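Local structure of fumarase E (Shigella flexneri 2a str. 2457T, 3C8G) at residues 146-149 with 150-154. The protein probably catalyses the hydration of fumarate to malate as a homodimer of the MtlR/FumE family, which also includes the mannitol operon repressor. Residues are numbered along the deposited sequence; the frame is centred on the assembly and turned at random.
Sequences WSEA and RFSGM
Glu148 O takes two hydrogen bonds, both from Ser152. The backbone N of Ser152 lies 2.8 Å from Glu148 O and makes a regular helical bond. Ser152 OG also donates to Glu148 O, at 3.0 Å, from above the carbonyl plane. In Ser152, chi1 of -65° puts OG beside the residue's own N and anti to its carbonyl carbon, which turns the hydroxyl back toward the preceding turn. This is the common way for a helical serine to bind the carbonyl four residues earlier.

Two more backbone bonds flank this one in helix 148-154. Phe151 N donates to Ser147 O at 2.9 Å, in a nearly straight bond (170° at the hydrogen). Gly153 N binds Ala149 O at 3.2 Å. Ser147 stands at the N-cap position. Its OG lies anti to its own N (chi1 -175°) and comes alongside the start of Arg150, with Ser147 OG 3.5 Å from Arg150 N and 3.8 Å from Arg150 CB.

On another side of the turn, the Trp146 ring leans forward over the start of the helix. The backbone N of Glu148 sits 3.9 Å above one face of its ring, toward the rim. Trp146 NE1 approaches Phe151 CB obliquely at 4.4 Å, a loose contact. Phe151 is buried; the end of its side chain leads away from this turn, and the side chain touches Met138 in a loop of the same chain.

The turn lies at the surface, and no residue of the other subunit touches it. Its chemistry is mainly backbone pairing, and the Ser152 hydroxyl donates its proton within the helix, to the same carbonyl oxygen as its own backbone N.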
ATOM      1  N   TRP B 146      16.419  -0.324 -45.557  1.00 82.04           N
ATOM      2  CA  TRP B 146      15.792   0.203 -44.346  1.00 80.91           C
ATOM      3  C   TRP B 146      14.687   1.224 -44.656  1.00 79.67           C
ATOM      4  O   TRP B 146      14.918   2.227 -45.335  1.00 80.06           O
ATOM      5  CB  TRP B 146      16.869   0.849 -43.455  1.00 81.54           C
ATOM      6  CG  TRP B 146      16.435   1.220 -42.046  1.00 82.44           C
ATOM      7  CD1 TRP B 146      16.164   0.360 -41.004  1.00 83.16           C
ATOM      8  CD2 TRP B 146      16.258   2.545 -41.517  1.00 83.28           C
ATOM      9  NE1 TRP B 146      15.811   1.069 -39.871  1.00 83.14           N
ATOM     10  CE2 TRP B 146      15.864   2.409 -40.156  1.00 83.29           C
ATOM     11  CE3 TRP B 146      16.389   3.834 -42.061  1.00 83.78           C
ATOM     12  CZ2 TRP B 146      15.602   3.514 -39.337  1.00 82.67           C
ATOM     13  CZ3 TRP B 146      16.128   4.937 -41.239  1.00 83.35           C
ATOM     14  CH2 TRP B 146      15.743   4.764 -39.890  1.00 82.99           C
ATOM     15  N   SER B 147      13.481   0.954 -44.172  1.00 77.60           N
ATOM     16  CA  SER B 147      12.419   1.957 -44.146  1.00 75.19           C
ATOM     17  C   SER B 147      12.123   2.343 -42.674  1.00 74.20           C
ATOM     18  O   SER B 147      11.676   1.515 -41.873  1.00 73.71           O
ATOM     19  CB  SER B 147      11.176   1.435 -44.855  1.00 74.59           C
ATOM     20  OG  SER B 147      10.192   2.439 -44.928  1.00 73.22           O
ATOM     21  N   GLU B 148      12.410   3.591 -42.315  1.00 72.71           N
ATOM     22  CA  GLU B 148      12.131   4.075 -40.973  1.00 71.51           C
ATOM     23  C   GLU B 148      10.629   3.973 -40.673  1.00 69.93           C
ATOM     24  O   GLU B 148      10.235   3.495 -39.597  1.00 70.06           O
ATOM     25  CB  GLU B 148      12.646   5.509 -40.778  1.00 71.40           C
ATOM     26  CG  GLU B 148      12.716   5.990 -39.312  1.00 71.93           C
ATOM     27  CD  GLU B 148      12.854   7.506 -39.213  1.00 73.13           C
ATOM     28  OE1 GLU B 148      11.873   8.223 -39.559  1.00 76.05           O
ATOM     29  OE2 GLU B 148      13.942   7.981 -38.811  1.00 74.19           O
ATOM     30  N   ALA B 149       9.805   4.398 -41.631  1.00 67.89           N
ATOM     31  CA  ALA B 149       8.354   4.364 -41.480  1.00 66.16           C
ATOM     32  C   ALA B 149       7.829   2.942 -41.227  1.00 64.82           C
ATOM     33  O   ALA B 149       6.971   2.744 -40.374  1.00 64.05           O
ATOM     34  CB  ALA B 149       7.667   5.001 -42.695  1.00 66.14           C
ATOM     35  N   ARG B 150       8.351   1.964 -41.959  1.00 63.36           N
ATOM     36  CA  ARG B 150       7.912   0.583 -41.811  1.00 62.79           C
ATOM     37  C   ARG B 150       8.427  -0.019 -40.495  1.00 61.94           C
ATOM     38  O   ARG B 150       7.670  -0.690 -39.787  1.00 61.86           O
ATOM     39  CB  ARG B 150       8.287  -0.260 -43.045  1.00 62.50           C
ATOM     40  CG  ARG B 150       8.457  -1.762 -42.785  1.00 63.93           C
ATOM     41  CD  ARG B 150       8.512  -2.589 -44.062  1.00 64.31           C
ATOM     42  NE  ARG B 150       7.164  -2.978 -44.468  1.00 69.29           N
ATOM     43  CZ  ARG B 150       6.501  -2.485 -45.523  1.00 69.92           C
ATOM     44  NH1 ARG B 150       5.274  -2.919 -45.777  1.00 67.79           N
ATOM     45  NH2 ARG B 150       7.059  -1.577 -46.333  1.00 71.57           N
ATOM     46  N   PHE B 151       9.701   0.225 -40.170  1.00 60.50           N
ATOM     47  CA  PHE B 151      10.216  -0.113 -38.859  1.00 59.07           C
ATOM     48  C   PHE B 151       9.361   0.458 -37.709  1.00 58.80           C
ATOM     49  O   PHE B 151       9.024  -0.252 -36.760  1.00 57.62           O
ATOM     50  CB  PHE B 151      11.684   0.301 -38.697  1.00 58.79           C
ATOM     51  CG  PHE B 151      12.300  -0.212 -37.415  1.00 58.15           C
ATOM     52  CD1 PHE B 151      12.470   0.625 -36.322  1.00 56.54           C
ATOM     53  CD2 PHE B 151      12.640  -1.555 -37.286  1.00 57.33           C
ATOM     54  CE1 PHE B 151      13.010   0.142 -35.152  1.00 58.08           C
ATOM     55  CE2 PHE B 151      13.182  -2.045 -36.105  1.00 56.74           C
ATOM     56  CZ  PHE B 151      13.366  -1.199 -35.039  1.00 56.75           C
ATOM     57  N   SER B 152       9.023   1.736 -37.801  1.00 58.79           N
ATOM     58  CA  SER B 152       8.171   2.356 -36.814  1.00 60.10           C
ATOM     59  C   SER B 152       6.847   1.634 -36.608  1.00 60.76           C
ATOM     60  O   SER B 152       6.469   1.399 -35.452  1.00 61.99           O
ATOM     61  CB  SER B 152       7.963   3.833 -37.112  1.00 59.98           C
ATOM     62  OG  SER B 152       9.210   4.483 -36.988  1.00 61.99           O
ATOM     63  N   GLY B 153       6.157   1.272 -37.693  1.00 60.84           N
ATOM     64  CA  GLY B 153       4.938   0.455 -37.624  1.00 61.33           C
ATOM     65  C   GLY B 153       5.182  -0.889 -36.951  1.00 62.22           C
ATOM     66  O   GLY B 153       4.397  -1.337 -36.130  1.00 62.95           O
HETATM   67  N   MSE B 154       6.296  -1.534 -37.265  1.00 62.69           N
HETATM   68  CA  MSE B 154       6.574  -2.831 -36.694  1.00 63.66           C
HETATM   69  C   MSE B 154       6.761  -2.728 -35.164  1.00 63.05           C
HETATM   70  O   MSE B 154       6.389  -3.652 -34.429  1.00 62.66           O
HETATM   71  CB  MSE B 154       7.813  -3.423 -37.351  1.00 64.82           C
HETATM   72  CG  MSE B 154       7.826  -4.948 -37.422  1.00 70.21           C
HETATM   73 SE   MSE B 154       6.296  -5.687 -38.431  0.70 82.53          SE
HETATM   74  CE  MSE B 154       5.325  -6.380 -36.885  1.00 78.94           C
TER